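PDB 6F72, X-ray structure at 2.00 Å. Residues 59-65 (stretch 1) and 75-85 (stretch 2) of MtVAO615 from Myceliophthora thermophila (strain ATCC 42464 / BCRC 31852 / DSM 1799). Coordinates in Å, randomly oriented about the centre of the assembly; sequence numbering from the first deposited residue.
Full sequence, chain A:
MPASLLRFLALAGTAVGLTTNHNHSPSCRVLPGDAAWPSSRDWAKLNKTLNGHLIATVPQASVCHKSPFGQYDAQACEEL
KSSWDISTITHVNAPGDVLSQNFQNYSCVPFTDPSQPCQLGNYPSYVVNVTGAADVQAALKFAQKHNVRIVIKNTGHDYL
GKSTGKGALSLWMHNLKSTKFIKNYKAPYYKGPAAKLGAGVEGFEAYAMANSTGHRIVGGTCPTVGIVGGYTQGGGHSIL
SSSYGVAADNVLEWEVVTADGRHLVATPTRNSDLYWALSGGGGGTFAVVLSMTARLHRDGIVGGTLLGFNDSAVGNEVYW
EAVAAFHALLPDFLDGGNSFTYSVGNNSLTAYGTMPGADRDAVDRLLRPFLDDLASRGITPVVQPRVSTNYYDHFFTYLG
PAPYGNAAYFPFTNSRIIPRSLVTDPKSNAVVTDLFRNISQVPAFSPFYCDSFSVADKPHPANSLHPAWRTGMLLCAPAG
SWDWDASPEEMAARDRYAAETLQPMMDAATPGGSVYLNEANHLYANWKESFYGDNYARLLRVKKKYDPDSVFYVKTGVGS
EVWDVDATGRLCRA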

# COMPACT_ATOMS: atom_id res chain seq x y z
N PRO A 59 3.73 2.64 22.78
CA PRO A 59 2.62 2.16 21.94
C PRO A 59 1.30 2.79 22.34
O PRO A 59 1.09 3.05 23.51
CB PRO A 59 2.63 0.65 22.18
CG PRO A 59 4.07 0.34 22.40
CD PRO A 59 4.59 1.52 23.21
N GLN A 60 0.45 3.07 21.36
CA GLN A 60 -0.84 3.74 21.59
C GLN A 60 -1.76 3.03 22.62
O GLN A 60 -2.52 3.69 23.33
CB GLN A 60 -1.55 3.93 20.25
CG GLN A 60 -2.60 5.03 20.24
CD GLN A 60 -3.23 5.22 18.87
OE1 GLN A 60 -3.52 4.26 18.16
NE2 GLN A 60 -3.44 6.48 18.50
N ALA A 61 -1.68 1.71 22.71
CA ALA A 61 -2.49 0.93 23.67
C ALA A 61 -1.86 0.75 25.06
O ALA A 61 -2.33 -0.06 25.86
CB ALA A 61 -2.90 -0.42 23.07
N SER A 62 -0.83 1.53 25.37
CA SER A 62 -0.27 1.53 26.72
C SER A 62 -1.32 1.96 27.76
O SER A 62 -1.25 1.54 28.91
CB SER A 62 0.96 2.42 26.82
OG SER A 62 0.56 3.76 26.84
N VAL A 63 -2.28 2.79 27.33
CA VAL A 63 -3.47 3.13 28.13
C VAL A 63 -4.31 1.91 28.57
O VAL A 63 -5.09 1.98 29.53
CB VAL A 63 -4.39 4.18 27.44
CG1 VAL A 63 -3.69 5.52 27.34
CG2 VAL A 63 -4.86 3.70 26.07
N CYS A 64 -4.14 0.80 27.85
CA CYS A 64 -4.83 -0.46 28.12
C CYS A 64 -4.06 -1.38 29.07
O CYS A 64 -4.52 -2.47 29.39
CB CYS A 64 -5.10 -1.18 26.80
SG CYS A 64 -6.34 -0.34 25.79
N HIS A 65 -2.89 -0.91 29.52
CA HIS A 65 -2.02 -1.68 30.42
C HIS A 65 -1.42 -0.85 31.54
O HIS A 65 -1.53 0.37 31.53
CB HIS A 65 -0.92 -2.40 29.63
CG HIS A 65 -1.45 -3.28 28.56
ND1 HIS A 65 -1.92 -4.56 28.81
CD2 HIS A 65 -1.63 -3.06 27.24
CE1 HIS A 65 -2.34 -5.09 27.68
NE2 HIS A 65 -2.18 -4.21 26.71
N GLN A 75 -11.31 4.35 30.24
CA GLN A 75 -12.09 5.18 29.31
C GLN A 75 -11.41 5.33 27.93
O GLN A 75 -12.07 5.17 26.89
CB GLN A 75 -12.34 6.55 29.94
CG GLN A 75 -13.44 7.41 29.32
CD GLN A 75 -13.75 8.68 30.13
OE1 GLN A 75 -13.65 8.69 31.37
NE2 GLN A 75 -14.14 9.74 29.44
N ALA A 76 -10.11 5.64 27.94
CA ALA A 76 -9.33 5.85 26.72
C ALA A 76 -9.02 4.53 26.03
O ALA A 76 -8.92 4.46 24.80
CB ALA A 76 -8.04 6.60 27.02
N CYS A 77 -8.87 3.48 26.84
CA CYS A 77 -8.65 2.13 26.33
C CYS A 77 -9.86 1.67 25.52
O CYS A 77 -9.69 1.09 24.45
CB CYS A 77 -8.34 1.18 27.48
SG CYS A 77 -8.01 -0.51 26.93
N GLU A 78 -11.07 1.95 26.02
CA GLU A 78 -12.32 1.57 25.35
C GLU A 78 -12.54 2.29 24.02
O GLU A 78 -13.08 1.69 23.08
CB GLU A 78 -13.54 1.77 26.27
CG GLU A 78 -13.58 0.90 27.53
CD GLU A 78 -13.53 -0.61 27.26
OE1 GLU A 78 -14.32 -1.09 26.41
OE2 GLU A 78 -12.72 -1.31 27.90
N GLU A 79 -12.14 3.56 23.94
CA GLU A 79 -12.22 4.35 22.70
C GLU A 79 -11.29 3.83 21.60
O GLU A 79 -11.62 3.89 20.41
CB GLU A 79 -11.96 5.84 22.98
CG GLU A 79 -13.16 6.58 23.57
CD GLU A 79 -12.79 7.90 24.24
OE1 GLU A 79 -13.18 8.11 25.42
OE2 GLU A 79 -12.13 8.74 23.59
N LEU A 80 -10.13 3.30 22.01
CA LEU A 80 -9.19 2.64 21.10
C LEU A 80 -9.77 1.38 20.45
O LEU A 80 -9.48 1.08 19.29
CB LEU A 80 -7.89 2.28 21.84
CG LEU A 80 -6.85 3.31 22.26
CD1 LEU A 80 -5.65 2.55 22.78
CD2 LEU A 80 -6.42 4.25 21.14
N LYS A 81 -10.59 0.66 21.22
CA LYS A 81 -11.15 -0.64 20.81
C LYS A 81 -12.09 -0.58 19.62
O LYS A 81 -11.93 -1.36 18.67
CB LYS A 81 -11.87 -1.32 21.97
CG LYS A 81 -10.94 -1.85 23.05
CD LYS A 81 -11.75 -2.44 24.18
CE LYS A 81 -10.85 -2.79 25.35
NZ LYS A 81 -11.45 -3.89 26.14
N SER A 82 -13.05 0.34 19.65
CA SER A 82 -14.13 0.37 18.67
C SER A 82 -13.69 0.58 17.22
O SER A 82 -14.43 0.21 16.30
CB SER A 82 -15.20 1.38 19.07
OG SER A 82 -14.65 2.68 19.11
N SER A 83 -12.51 1.17 17.00
CA SER A 83 -12.00 1.43 15.65
C SER A 83 -10.59 0.87 15.37
O SER A 83 -9.96 1.25 14.38
CB SER A 83 -12.03 2.94 15.37
OG SER A 83 -13.35 3.44 15.45
N TRP A 84 -10.12 -0.03 16.23
CA TRP A 84 -8.74 -0.55 16.16
C TRP A 84 -8.41 -1.30 14.86
O TRP A 84 -7.27 -1.23 14.35
CB TRP A 84 -8.44 -1.45 17.35
CG TRP A 84 -6.99 -1.77 17.49
CD1 TRP A 84 -6.36 -2.91 17.08
CD2 TRP A 84 -5.98 -0.93 18.06
NE1 TRP A 84 -5.03 -2.85 17.38
CE2 TRP A 84 -4.76 -1.64 17.97
CE3 TRP A 84 -5.99 0.34 18.64
CZ2 TRP A 84 -3.55 -1.12 18.46
CZ3 TRP A 84 -4.78 0.87 19.12
CH2 TRP A 84 -3.58 0.14 19.02
N ASP A 85 -9.41 -2.00 14.34
CA ASP A 85 -9.27 -2.76 13.08
C ASP A 85 -9.65 -1.95 11.82
O ASP A 85 -9.88 -2.52 10.75
CB ASP A 85 -10.05 -4.08 13.17
CG ASP A 85 -9.55 -4.98 14.29
OD1 ASP A 85 -8.37 -4.89 14.71
OD2 ASP A 85 -10.35 -5.81 14.74

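A disulfide is most informative when read together with the packing around it, and this contact from MtVAO615 is a compact example. Stretch 1 is a chain of tight turns: Ser62 N donates to Pro59 O, Cys64 N to Ala61 O and His65 N to Ser62 O, the last two bonds framing a 3-10 segment at 62-64. Stretch 2 begins within a helix, where Leu80 N bonds to Ala76 O four residues back, and then passes through a type I turn from Lys81 to Trp84. No hydrogen bond joins the two stretches; a disulfide and van der Waals packing, some of it against backbone atoms, make the contact. The closest pair of CA atoms belongs to the two cysteines, with Cys64 CA 5.0 Å from Cys77 CA.

There the covalent link forms, Cys64 SG lying 2.0 Å from Cys77 SG with a chi3 of 111°, somewhat wider than the usual right angle. The two half-cystines reach it differently: Cys77 points toward stretch 1 with chi1 t, whereas Cys64 leaves sideways with chi1 m.

Around the bridge, Leu80 acts as the hub. One helical turn beyond Ala76, it points toward stretch 1 and places a single methyl, CD1, among several partners: Val63 CG2 lies 3.6 Å from Leu80 CD1, Ala61 CB 4.1 Å from it, and Cys64 SG 4.2 Å from it. Leu80 CD1 also sits 3.4 Å from Gln60 O, a packing contact. Val63 also reaches the preceding turn, its CB 4.4 Å from Ala76 CB.

Trp84 adds to the apolar patch. Its CA-to-CB bond runs sideways, but the ring end approaches stretch 1, bringing Trp84 CH2 to 4.1 Å from Ala61 CB and Trp84 CZ3 to 3.7 Å from Gln60 OE1, both obliquely. The principle is plain: one covalent bond ties the stretches where their CA atoms are closest, and mainly apolar packing surrounds it.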